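Local coordinates for CD180 antigen (Mus musculus, PDB 3T6Q), which probably works with MD-1 and TLR4 in the innate immune response of B cells to bacterial lipopolysaccharide, leading to NF-kappa-B activation, at residues A[564-567]-A[568-572]; A[510-513]-A[514-518]; A[573-576]-A[577-580]; A[595-598]-A[599-602]. All coordinates share one frame; numbering follows the deposited sequence.

Interaction 1 (A[564-567]-A[568-572])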
loop_
_atom_site.group_PDB
_atom_site.type_symbol
_atom_site.label_atom_id
_atom_site.label_comp_id
_atom_site.label_asym_id
_atom_site.label_seq_id
_atom_site.Cartn_x
_atom_site.Cartn_y
_atom_site.Cartn_z
ATOM N N SER A 564 -19.352 -37.574 53.199
ATOM C CA SER A 564 -19.768 -38.792 52.517
ATOM C C SER A 564 -18.728 -39.146 51.423
ATOM O O SER A 564 -18.664 -40.288 50.963
ATOM C CB SER A 564 -21.164 -38.645 51.876
ATOM O OG SER A 564 -22.164 -38.278 52.827
ATOM N N ASN A 565 -17.949 -38.152 51.005
ATOM C CA ASN A 565 -16.913 -38.387 49.986
ATOM C C ASN A 565 -15.444 -38.257 50.478
ATOM O O ASN A 565 -14.539 -38.113 49.627
ATOM C CB ASN A 565 -17.174 -37.463 48.785
ATOM C CG ASN A 565 -16.724 -38.071 47.430
ATOM O OD1 ASN A 565 -16.511 -39.290 47.305
ATOM N ND2 ASN A 565 -16.612 -37.212 46.396
ATOM N N ILE A 566 -15.185 -38.320 51.802
ATOM C CA ILE A 566 -13.818 -37.954 52.308
ATOM C C ILE A 566 -12.708 -38.794 51.741
ATOM O O ILE A 566 -11.656 -38.245 51.494
ATOM C CB ILE A 566 -13.506 -38.056 53.846
ATOM C CG1 ILE A 566 -14.581 -38.747 54.624
ATOM C CG2 ILE A 566 -12.917 -36.750 54.393
ATOM C CD1 ILE A 566 -14.508 -40.224 54.433
ATOM N N TYR A 567 -12.928 -40.099 51.569
ATOM C CA TYR A 567 -11.888 -41.006 51.038
ATOM C C TYR A 567 -11.416 -40.599 49.640
ATOM O O TYR A 567 -10.202 -40.553 49.365
ATOM C CB TYR A 567 -12.326 -42.468 51.094
ATOM C CG TYR A 567 -12.415 -42.942 52.527
ATOM C CD1 TYR A 567 -11.265 -43.019 53.321
ATOM C CD2 TYR A 567 -13.635 -43.240 53.106
ATOM C CE1 TYR A 567 -11.333 -43.414 54.644
ATOM C CE2 TYR A 567 -13.718 -43.644 54.429
ATOM C CZ TYR A 567 -12.566 -43.726 55.192
ATOM O OH TYR A 567 -12.643 -44.126 56.509
ATOM N N PHE A 568 -12.358 -40.245 48.775
ATOM C CA PHE A 568 -11.975 -39.693 47.492
ATOM C C PHE A 568 -11.262 -38.339 47.618
ATOM O O PHE A 568 -10.265 -38.107 46.936
ATOM C CB PHE A 568 -13.176 -39.590 46.518
ATOM C CG PHE A 568 -12.830 -38.896 45.228
ATOM C CD1 PHE A 568 -13.319 -37.639 44.939
ATOM C CD2 PHE A 568 -11.963 -39.509 44.321
ATOM C CE1 PHE A 568 -12.971 -36.991 43.756
ATOM C CE2 PHE A 568 -11.606 -38.872 43.145
ATOM C CZ PHE A 568 -12.107 -37.616 42.860
ATOM N N LEU A 569 -11.801 -37.430 48.439
ATOM C CA LEU A 569 -11.212 -36.105 48.637
ATOM C C LEU A 569 -9.743 -36.152 49.099
ATOM O O LEU A 569 -8.903 -35.414 48.584
ATOM C CB LEU A 569 -12.060 -35.258 49.601
ATOM C CG LEU A 569 -13.474 -34.932 49.104
ATOM C CD1 LEU A 569 -14.346 -34.357 50.224
ATOM C CD2 LEU A 569 -13.422 -33.999 47.897
ATOM N N GLU A 570 -9.455 -37.027 50.050
ATOM C CA GLU A 570 -8.080 -37.277 50.527
ATOM C C GLU A 570 -7.183 -37.844 49.391
ATOM O O GLU A 570 -6.062 -37.365 49.162
ATOM C CB GLU A 570 -8.118 -38.234 51.724
ATOM C CG GLU A 570 -8.530 -37.513 53.024
ATOM C CD GLU A 570 -8.785 -38.439 54.223
ATOM O OE1 GLU A 570 -8.407 -39.626 54.187
ATOM O OE2 GLU A 570 -9.379 -37.971 55.219
ATOM N N TRP A 571 -7.717 -38.831 48.673
ATOM C CA TRP A 571 -7.050 -39.432 47.518
ATOM C C TRP A 571 -6.713 -38.380 46.505
ATOM O O TRP A 571 -5.595 -38.388 45.949
ATOM C CB TRP A 571 -7.919 -40.543 46.907
ATOM C CG TRP A 571 -7.333 -41.201 45.678
ATOM C CD1 TRP A 571 -6.631 -42.391 45.620
ATOM C CD2 TRP A 571 -7.397 -40.722 44.286
ATOM N NE1 TRP A 571 -6.254 -42.671 44.337
ATOM C CE2 TRP A 571 -6.664 -41.703 43.488
ATOM C CE3 TRP A 571 -7.924 -39.608 43.659
ATOM C CZ2 TRP A 571 -6.513 -41.573 42.107
ATOM C CZ3 TRP A 571 -7.754 -39.477 42.258
ATOM C CH2 TRP A 571 -7.058 -40.441 41.512
ATOM N N TYR A 572 -7.667 -37.478 46.239
ATOM C CA TYR A 572 -7.521 -36.415 45.245
ATOM C C TYR A 572 -6.290 -35.559 45.520
ATOM O O TYR A 572 -5.527 -35.247 44.589
ATOM C CB TYR A 572 -8.776 -35.543 45.202
ATOM C CG TYR A 572 -8.864 -34.554 44.044
ATOM C CD1 TYR A 572 -8.327 -33.256 44.149
ATOM C CD2 TYR A 572 -9.497 -34.905 42.852
ATOM C CE1 TYR A 572 -8.420 -32.351 43.097
ATOM C CE2 TYR A 572 -9.628 -33.996 41.810
ATOM C CZ TYR A 572 -9.073 -32.729 41.927
ATOM O OH TYR A 572 -9.191 -31.838 40.880
HETATM O O HOH W 1 -15.131 -41.235 48.877
#
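The first turn of helix 566-574, in the C-terminal LRRCT cap, is where Asn-565 meets Phe-568 and Leu-569. Asn-565 sits at the N-cap position, yet its side chain makes no direct capping bond. A water takes over: it donates to Asn-565 OD1 at 2.9 Å and accepts from the Phe-568 N-H. OD1 also takes the Ile-538 N-H and ND2 donates a hydrogen bond to Asp-560 O, so this buried amide is held from several sides. It runs alongside the Phe-568 side chain, with OD1 3.4 Å from Phe-568 CB and ND2 3.6 Å from Phe-568 CD1. Amide and ring planes are only 22° apart. Phe-568 has CG anti to its own nitrogen (chi1 174°), which carries the ring away from this turn to Leu-543 of helix 543-547.

Behind these side chains run three i to i+4 backbone bonds. Leu-569 N reaches Asn-565 O at 3.1 Å, and Leu-569 CG rests 3.4 Å from that same oxygen. Glu-570 N finds Ile-566 O at 2.9 Å. Trp-571 N closes on Tyr-567 O at 3.1 Å, while the indole NE1 goes to Ser-547 OG. On the outer side Glu-570 OE2 lies 3.8 Å from Ile-566 CG2. Such regular bonding, begun at an asparagine N-cap, is typical of an alpha-helical first turn, here packed against the end of a leucine-rich-repeat solenoid.

Interaction 2 (A[510-513]-A[514-518])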
loop_
_atom_site.group_PDB
_atom_site.type_symbol
_atom_site.label_atom_id
_atom_site.label_comp_id
_atom_site.label_asym_id
_atom_site.label_seq_id
_atom_site.Cartn_x
_atom_site.Cartn_y
_atom_site.Cartn_z
ATOM N N ASN A 510 -21.276 -38.446 28.920
ATOM C CA ASN A 510 -22.329 -39.406 29.129
ATOM C C ASN A 510 -23.101 -39.076 30.438
ATOM O O ASN A 510 -23.047 -37.936 30.917
ATOM C CB ASN A 510 -21.802 -40.849 29.106
ATOM C CG ASN A 510 -21.409 -41.295 27.695
ATOM O OD1 ASN A 510 -22.246 -41.381 26.787
ATOM N ND2 ASN A 510 -20.127 -41.566 27.502
ATOM N N ARG A 511 -23.743 -40.071 31.029
ATOM C CA ARG A 511 -24.380 -39.845 32.344
ATOM C C ARG A 511 -23.894 -40.839 33.364
ATOM O O ARG A 511 -24.631 -41.250 34.261
ATOM C CB ARG A 511 -25.912 -39.950 32.223
ATOM C CG ARG A 511 -26.581 -38.858 31.407
ATOM C CD ARG A 511 -28.105 -39.072 31.442
ATOM N NE ARG A 511 -28.435 -40.463 31.076
ATOM C CZ ARG A 511 -28.391 -40.891 29.820
ATOM N NH1 ARG A 511 -28.094 -39.996 28.897
ATOM N NH2 ARG A 511 -28.637 -42.164 29.476
ATOM N N LEU A 512 -22.644 -41.246 33.223
ATOM C CA LEU A 512 -22.121 -42.301 34.086
ATOM C C LEU A 512 -21.967 -41.833 35.531
ATOM O O LEU A 512 -21.664 -40.641 35.794
ATOM C CB LEU A 512 -20.778 -42.767 33.544
ATOM C CG LEU A 512 -20.840 -43.394 32.150
ATOM C CD1 LEU A 512 -19.397 -43.612 31.658
ATOM C CD2 LEU A 512 -21.635 -44.707 32.218
ATOM N N THR A 513 -22.222 -42.772 36.446
ATOM C CA THR A 513 -22.006 -42.572 37.881
ATOM C C THR A 513 -20.774 -43.384 38.272
ATOM O O THR A 513 -20.218 -44.088 37.451
ATOM C CB THR A 513 -23.256 -42.909 38.731
ATOM O OG1 THR A 513 -23.701 -44.255 38.445
ATOM C CG2 THR A 513 -24.377 -41.873 38.467
ATOM N N SER A 514 -20.325 -43.279 39.516
ATOM C CA SER A 514 -18.973 -43.747 39.840
ATOM C C SER A 514 -18.763 -45.252 39.636
ATOM O O SER A 514 -17.630 -45.685 39.377
ATOM C CB SER A 514 -18.620 -43.367 41.283
ATOM O OG SER A 514 -19.455 -44.121 42.136
ATOM N N SER A 515 -19.816 -46.070 39.751
ATOM C CA SER A 515 -19.602 -47.532 39.600
ATOM C C SER A 515 -19.120 -47.948 38.178
ATOM O O SER A 515 -18.560 -49.024 38.020
ATOM C CB SER A 515 -20.815 -48.349 40.051
ATOM O OG SER A 515 -21.916 -48.171 39.168
ATOM N N SER A 516 -19.308 -47.085 37.171
ATOM C CA SER A 516 -18.685 -47.287 35.850
ATOM C C SER A 516 -17.165 -47.549 35.904
ATOM O O SER A 516 -16.627 -48.257 35.053
ATOM C CB SER A 516 -18.955 -46.068 34.950
ATOM O OG SER A 516 -18.267 -44.892 35.416
ATOM N N ILE A 517 -16.487 -46.987 36.909
ATOM C CA ILE A 517 -15.040 -47.153 37.126
ATOM C C ILE A 517 -14.658 -48.647 37.288
ATOM O O ILE A 517 -13.561 -49.062 36.877
ATOM C CB ILE A 517 -14.566 -46.257 38.313
ATOM C CG1 ILE A 517 -14.707 -44.774 37.914
ATOM C CG2 ILE A 517 -13.142 -46.650 38.779
ATOM C CD1 ILE A 517 -14.642 -43.754 39.043
ATOM N N GLU A 518 -15.578 -49.447 37.822
ATOM C CA GLU A 518 -15.381 -50.915 37.973
ATOM C C GLU A 518 -15.132 -51.691 36.666
ATOM O O GLU A 518 -14.594 -52.799 36.685
ATOM C CB GLU A 518 -16.559 -51.551 38.730
ATOM C CG GLU A 518 -16.272 -52.941 39.288
ATOM C CD GLU A 518 -15.202 -52.979 40.372
ATOM O OE1 GLU A 518 -14.531 -54.023 40.491
ATOM O OE2 GLU A 518 -15.038 -51.994 41.129
HETATM O O HOH W 2 -22.646 -45.789 40.313
#
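Ser-516 folds its hydroxyl back on Thr-513. Its OG stands between the backbone nitrogen and the carbonyl carbon (chi1 68°), and from there it donates to Thr-513 O at 2.9 Å. The backbone N-H of Ser-516 goes to the same oxygen at 3.1 Å. The two donors reach it from opposite faces of the carbonyl plane, OG tilted 21° from that plane and N somewhat more. One serine thus grips one carbonyl twice, which settles the rotation of its own hydroxyl and satisfies a buried OG.

Leu-512 packs beside the same hydroxyl, roughly at right angles to its bond to Thr-513 O. Leucine CB comes to 3.8 Å from Ser-516 OG, and Leu-512 CD1 and CD2 each pass 4.1 Å from Ser-516 CB. These residues lie within LRR 18, in the loop after strand 504-506. Asn-510 ends the LxLxxN part of the repeat; its amide bonds to Leu-483 O, Cys-486 N and Leu-488 N of the preceding repeat and to Leu-507 O of its own, as in an asparagine ladder. The chain then passes Leu-512 and enters the short 3-10 segment that starts at Ser-514, where Ile-517 packs on Ile-545 of helix 543-547.

Thr-513 likewise holds OG1 near both its nitrogen and its carbonyl carbon (chi1 55°). There it shares a water, 2.6 Å from Thr-513 OG1, with the 3-10 segment: the water accepts from Ser-515 N at 2.9 Å. Ser-514 OG instead makes a weak hydrogen bond to Ile-537 O in the following repeat.

Interaction 3 (A[573-576]-A[577-580])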
loop_
_atom_site.group_PDB
_atom_site.type_symbol
_atom_site.label_atom_id
_atom_site.label_comp_id
_atom_site.label_asym_id
_atom_site.label_seq_id
_atom_site.Cartn_x
_atom_site.Cartn_y
_atom_site.Cartn_z
ATOM N N LYS A 573 -6.099 -35.210 46.793
ATOM C CA LYS A 573 -4.977 -34.391 47.251
ATOM C C LYS A 573 -3.650 -35.127 47.147
ATOM O O LYS A 573 -2.621 -34.507 46.929
ATOM C CB LYS A 573 -5.172 -33.975 48.714
ATOM C CG LYS A 573 -6.415 -33.146 48.990
ATOM C CD LYS A 573 -6.618 -32.914 50.493
ATOM C CE LYS A 573 -6.189 -31.517 50.921
ATOM N NZ LYS A 573 -6.975 -30.478 50.189
ATOM N N GLU A 574 -3.694 -36.443 47.338
ATOM C CA GLU A 574 -2.524 -37.308 47.254
ATOM C C GLU A 574 -2.097 -37.616 45.805
ATOM O O GLU A 574 -0.975 -38.067 45.575
ATOM C CB GLU A 574 -2.796 -38.617 47.996
ATOM C CG GLU A 574 -2.927 -38.471 49.508
ATOM C CD GLU A 574 -3.517 -39.705 50.174
ATOM O OE1 GLU A 574 -3.965 -40.633 49.459
ATOM O OE2 GLU A 574 -3.549 -39.743 51.421
ATOM N N ASN A 575 -2.985 -37.372 44.838
ATOM C CA ASN A 575 -2.768 -37.843 43.481
ATOM C C ASN A 575 -2.970 -36.853 42.376
ATOM O O ASN A 575 -3.421 -37.230 41.288
ATOM C CB ASN A 575 -3.634 -39.070 43.198
ATOM C CG ASN A 575 -3.217 -40.267 43.986
ATOM O OD1 ASN A 575 -2.468 -41.105 43.506
ATOM N ND2 ASN A 575 -3.734 -40.381 45.200
ATOM N N MET A 576 -2.618 -35.600 42.624
ATOM C CA MET A 576 -2.796 -34.552 41.628
ATOM C C MET A 576 -2.051 -34.849 40.313
ATOM O O MET A 576 -2.433 -34.386 39.225
ATOM C CB MET A 576 -2.330 -33.206 42.210
ATOM C CG MET A 576 -3.191 -32.727 43.370
ATOM S SD MET A 576 -4.871 -32.425 42.806
ATOM C CE MET A 576 -4.795 -30.779 42.129
ATOM N N GLN A 577 -0.979 -35.620 40.419
ATOM C CA GLN A 577 -0.166 -35.948 39.242
ATOM C C GLN A 577 -0.904 -36.956 38.312
ATOM O O GLN A 577 -0.507 -37.133 37.154
ATOM C CB GLN A 577 1.219 -36.481 39.685
ATOM C CG GLN A 577 1.247 -37.940 40.156
ATOM C CD GLN A 577 0.633 -38.176 41.547
ATOM O OE1 GLN A 577 0.304 -37.234 42.291
ATOM N NE2 GLN A 577 0.471 -39.450 41.900
ATOM N N LYS A 578 -1.936 -37.637 38.831
ATOM C CA LYS A 578 -2.780 -38.514 37.995
ATOM C C LYS A 578 -4.009 -37.772 37.435
ATOM O O LYS A 578 -4.837 -38.372 36.773
ATOM C CB LYS A 578 -3.226 -39.768 38.756
ATOM C CG LYS A 578 -2.102 -40.647 39.267
ATOM C CD LYS A 578 -2.647 -41.907 39.928
ATOM C CE LYS A 578 -1.490 -42.697 40.487
ATOM N NZ LYS A 578 -0.845 -43.450 39.366
ATOM N N LEU A 579 -4.129 -36.474 37.675
ATOM C CA LEU A 579 -5.371 -35.781 37.330
ATOM C C LEU A 579 -5.173 -34.722 36.278
ATOM O O LEU A 579 -4.245 -33.930 36.374
ATOM C CB LEU A 579 -6.078 -35.203 38.588
ATOM C CG LEU A 579 -6.618 -36.272 39.576
ATOM C CD1 LEU A 579 -6.710 -35.728 40.989
ATOM C CD2 LEU A 579 -7.968 -36.820 39.140
ATOM N N GLU A 580 -6.070 -34.702 35.294
ATOM C CA GLU A 580 -6.052 -33.748 34.193
ATOM C C GLU A 580 -7.200 -32.728 34.336
ATOM O O GLU A 580 -8.301 -33.101 34.738
ATOM C CB GLU A 580 -6.232 -34.537 32.885
ATOM C CG GLU A 580 -6.217 -33.688 31.628
ATOM C CD GLU A 580 -6.401 -34.516 30.365
ATOM O OE1 GLU A 580 -5.390 -34.801 29.703
ATOM O OE2 GLU A 580 -7.540 -34.915 30.050
#
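Two flat amides meet here, those of Gln-577 and Asn-575. One face of the Gln-577 amide is turned to the backbone of Asn-575, whose carbonyl carbon C lies 3.3 Å from Gln-577 OE1. Gln-577 NE2 approaches the oxygen end of the Asn-575 amide obliquely, 3.7 Å from Asn-575 OD1. At that same end runs the aliphatic part of Lys-578, with CE 3.6 Å from Asn-575 OD1. Gln-577 curls back this way because CG lies between nitrogen and carbonyl carbon (chi1 78°) and the chain bends again at chi2.

Below them the chain leaves helix 566-574 through a short 3-10 turn. Lys-578 N bonds to Asn-575 O at 2.9 Å, and Leu-579 N to Met-576 O at 3.1 Å. Leu-579 CD1 fills in under the turn, 3.6 Å from Asn-575 O, and touches Met-576 SD at 4.2 Å as the two apolar side chains cross.

The polar ends find partners farther off: Asn-575 ND2 gives a hydrogen bond to Trp-571 O on the last turn of the helix, and Lys-578 NZ reaches Ser-547 O and Gln-549 O. Across the turn, then, the amides and the lysine stem make van der Waals contact, and the bonding there is left to the backbone that leads into strand 579-580.

Interaction 4 (A[595-598]-A[599-602])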
loop_
_atom_site.group_PDB
_atom_site.type_symbol
_atom_site.label_atom_id
_atom_site.label_comp_id
_atom_site.label_asym_id
_atom_site.label_seq_id
_atom_site.Cartn_x
_atom_site.Cartn_y
_atom_site.Cartn_z
ATOM N N GLY A 595 -18.726 -24.816 42.873
ATOM C CA GLY A 595 -17.832 -24.054 41.995
ATOM C C GLY A 595 -16.436 -23.927 42.564
ATOM O O GLY A 595 -15.569 -23.424 41.894
ATOM N N VAL A 596 -16.195 -24.400 43.782
ATOM C CA VAL A 596 -14.839 -24.441 44.367
ATOM C C VAL A 596 -14.089 -25.670 43.822
ATOM O O VAL A 596 -14.640 -26.769 43.778
ATOM C CB VAL A 596 -14.883 -24.485 45.928
ATOM C CG1 VAL A 596 -13.504 -24.596 46.540
ATOM C CG2 VAL A 596 -15.616 -23.263 46.501
ATOM N N ARG A 597 -12.833 -25.475 43.425
ATOM C CA ARG A 597 -11.934 -26.553 42.988
ATOM C C ARG A 597 -11.709 -27.512 44.124
ATOM O O ARG A 597 -11.517 -27.069 45.267
ATOM C CB ARG A 597 -10.561 -25.968 42.592
ATOM C CG ARG A 597 -10.611 -25.105 41.358
ATOM C CD ARG A 597 -9.314 -24.364 41.131
ATOM N NE ARG A 597 -9.460 -23.532 39.946
ATOM C CZ ARG A 597 -8.503 -22.769 39.428
ATOM N NH1 ARG A 597 -7.301 -22.729 39.989
ATOM N NH2 ARG A 597 -8.755 -22.059 38.330
ATOM N N LEU A 598 -11.694 -28.814 43.822
ATOM C CA LEU A 598 -11.444 -29.798 44.865
ATOM C C LEU A 598 -10.056 -29.647 45.448
ATOM O O LEU A 598 -9.840 -30.019 46.601
ATOM C CB LEU A 598 -11.608 -31.256 44.389
ATOM C CG LEU A 598 -12.831 -31.882 43.699
ATOM C CD1 LEU A 598 -13.062 -33.280 44.258
ATOM C CD2 LEU A 598 -14.109 -31.085 43.754
ATOM N N SER A 599 -9.116 -29.140 44.645
ATOM C CA SER A 599 -7.761 -28.851 45.136
ATOM C C SER A 599 -7.777 -27.831 46.300
ATOM O O SER A 599 -6.897 -27.856 47.157
ATOM C CB SER A 599 -6.833 -28.392 43.996
ATOM O OG SER A 599 -7.371 -27.261 43.318
ATOM N N ASP A 600 -8.804 -26.981 46.355
ATOM C CA ASP A 600 -8.946 -26.007 47.446
ATOM C C ASP A 600 -9.796 -26.466 48.645
ATOM O O ASP A 600 -10.106 -25.652 49.515
ATOM C CB ASP A 600 -9.451 -24.668 46.893
ATOM C CG ASP A 600 -8.549 -24.121 45.813
ATOM O OD1 ASP A 600 -7.334 -24.417 45.878
ATOM O OD2 ASP A 600 -9.039 -23.426 44.892
ATOM N N VAL A 601 -10.145 -27.755 48.709
ATOM C CA VAL A 601 -11.010 -28.269 49.775
ATOM C C VAL A 601 -10.243 -29.081 50.819
ATOM O O VAL A 601 -9.520 -30.024 50.465
ATOM C CB VAL A 601 -12.147 -29.174 49.225
ATOM C CG1 VAL A 601 -12.856 -29.908 50.370
ATOM C CG2 VAL A 601 -13.139 -28.360 48.418
ATOM N N THR A 602 -10.437 -28.734 52.099
ATOM C CA THR A 602 -10.002 -29.605 53.209
ATOM C C THR A 602 -11.099 -29.726 54.253
ATOM O O THR A 602 -11.538 -28.725 54.827
ATOM C CB THR A 602 -8.689 -29.141 53.891
ATOM O OG1 THR A 602 -7.843 -28.491 52.937
ATOM C CG2 THR A 602 -7.944 -30.341 54.508
HETATM O O HOH W 3 -11.470 -22.794 43.919
#
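Backbone bonds shape the contact between Arg-597 and Asp-600. Asp-600 N donates to Arg-597 O at 2.9 Å, and Val-601 N follows with Leu-598 O at 3.1 Å. These are successive i to i+3 bonds, so 597-601 makes a short 3-10-like turn in the LRRCT cap, beyond strand 587-589.

The polar side chains gather on one side. A water accepts from Arg-597 N and donates to Asp-600 OD2 at 2.7 Å, tying the carboxylate to the start of the turn. Arginine and aspartate point the same way, with guanidinium and carboxylate planes 27° apart, but the charges do not meet: Arg-597 NE is 5.0 Å from Asp-600 OD2. What touches is the arginine stem, fully extended from CG to NE, with CB 3.8 Å from Asp-600 OD2. Ser-599 OG approaches the same stem, 3.5 Å from Arg-597 CB. The guanidinium has a long, weak ion pair with Glu-583.

The apolar contacts are with Val-596. With chi1 at 177°, it turns CG1 toward the second half of the turn, where it meets Val-601 CG2 at 4.2 Å and Asp-600 CB at 4.1 Å. Leu-598 leaves the turn for helix 566-574, where it packs on Phe-568 and Leu-569. Lys-573 NZ of that helix gives a hydrogen bond to Val-601 O. The two backbone bonds define the turn, and the water links Asp-600 OD2 to Arg-597 N; with the arginine stretching past the carboxylate, the charge pair probably adds little.

Along the chain the order is interaction 2, 1, 3, 4. Interaction 2 belongs to LRR 18 and stands apart, its centre about 17 Å from that of interaction 1 and about 22 Å from that of interaction 4. The other three lie within the LRRCT range, their centres about 12 to 13 Å from one another, and all touch. Interactions 1 and 3 share helix 566-574, whose Tyr-572 packs on Leu-579 at one side and on Leu-598 and Ser-599 of interaction 4 at another. Strand 579-580 continues the solenoid's strand order at its C-terminal end, so the helix, its exit and the later turn together close off the repeats.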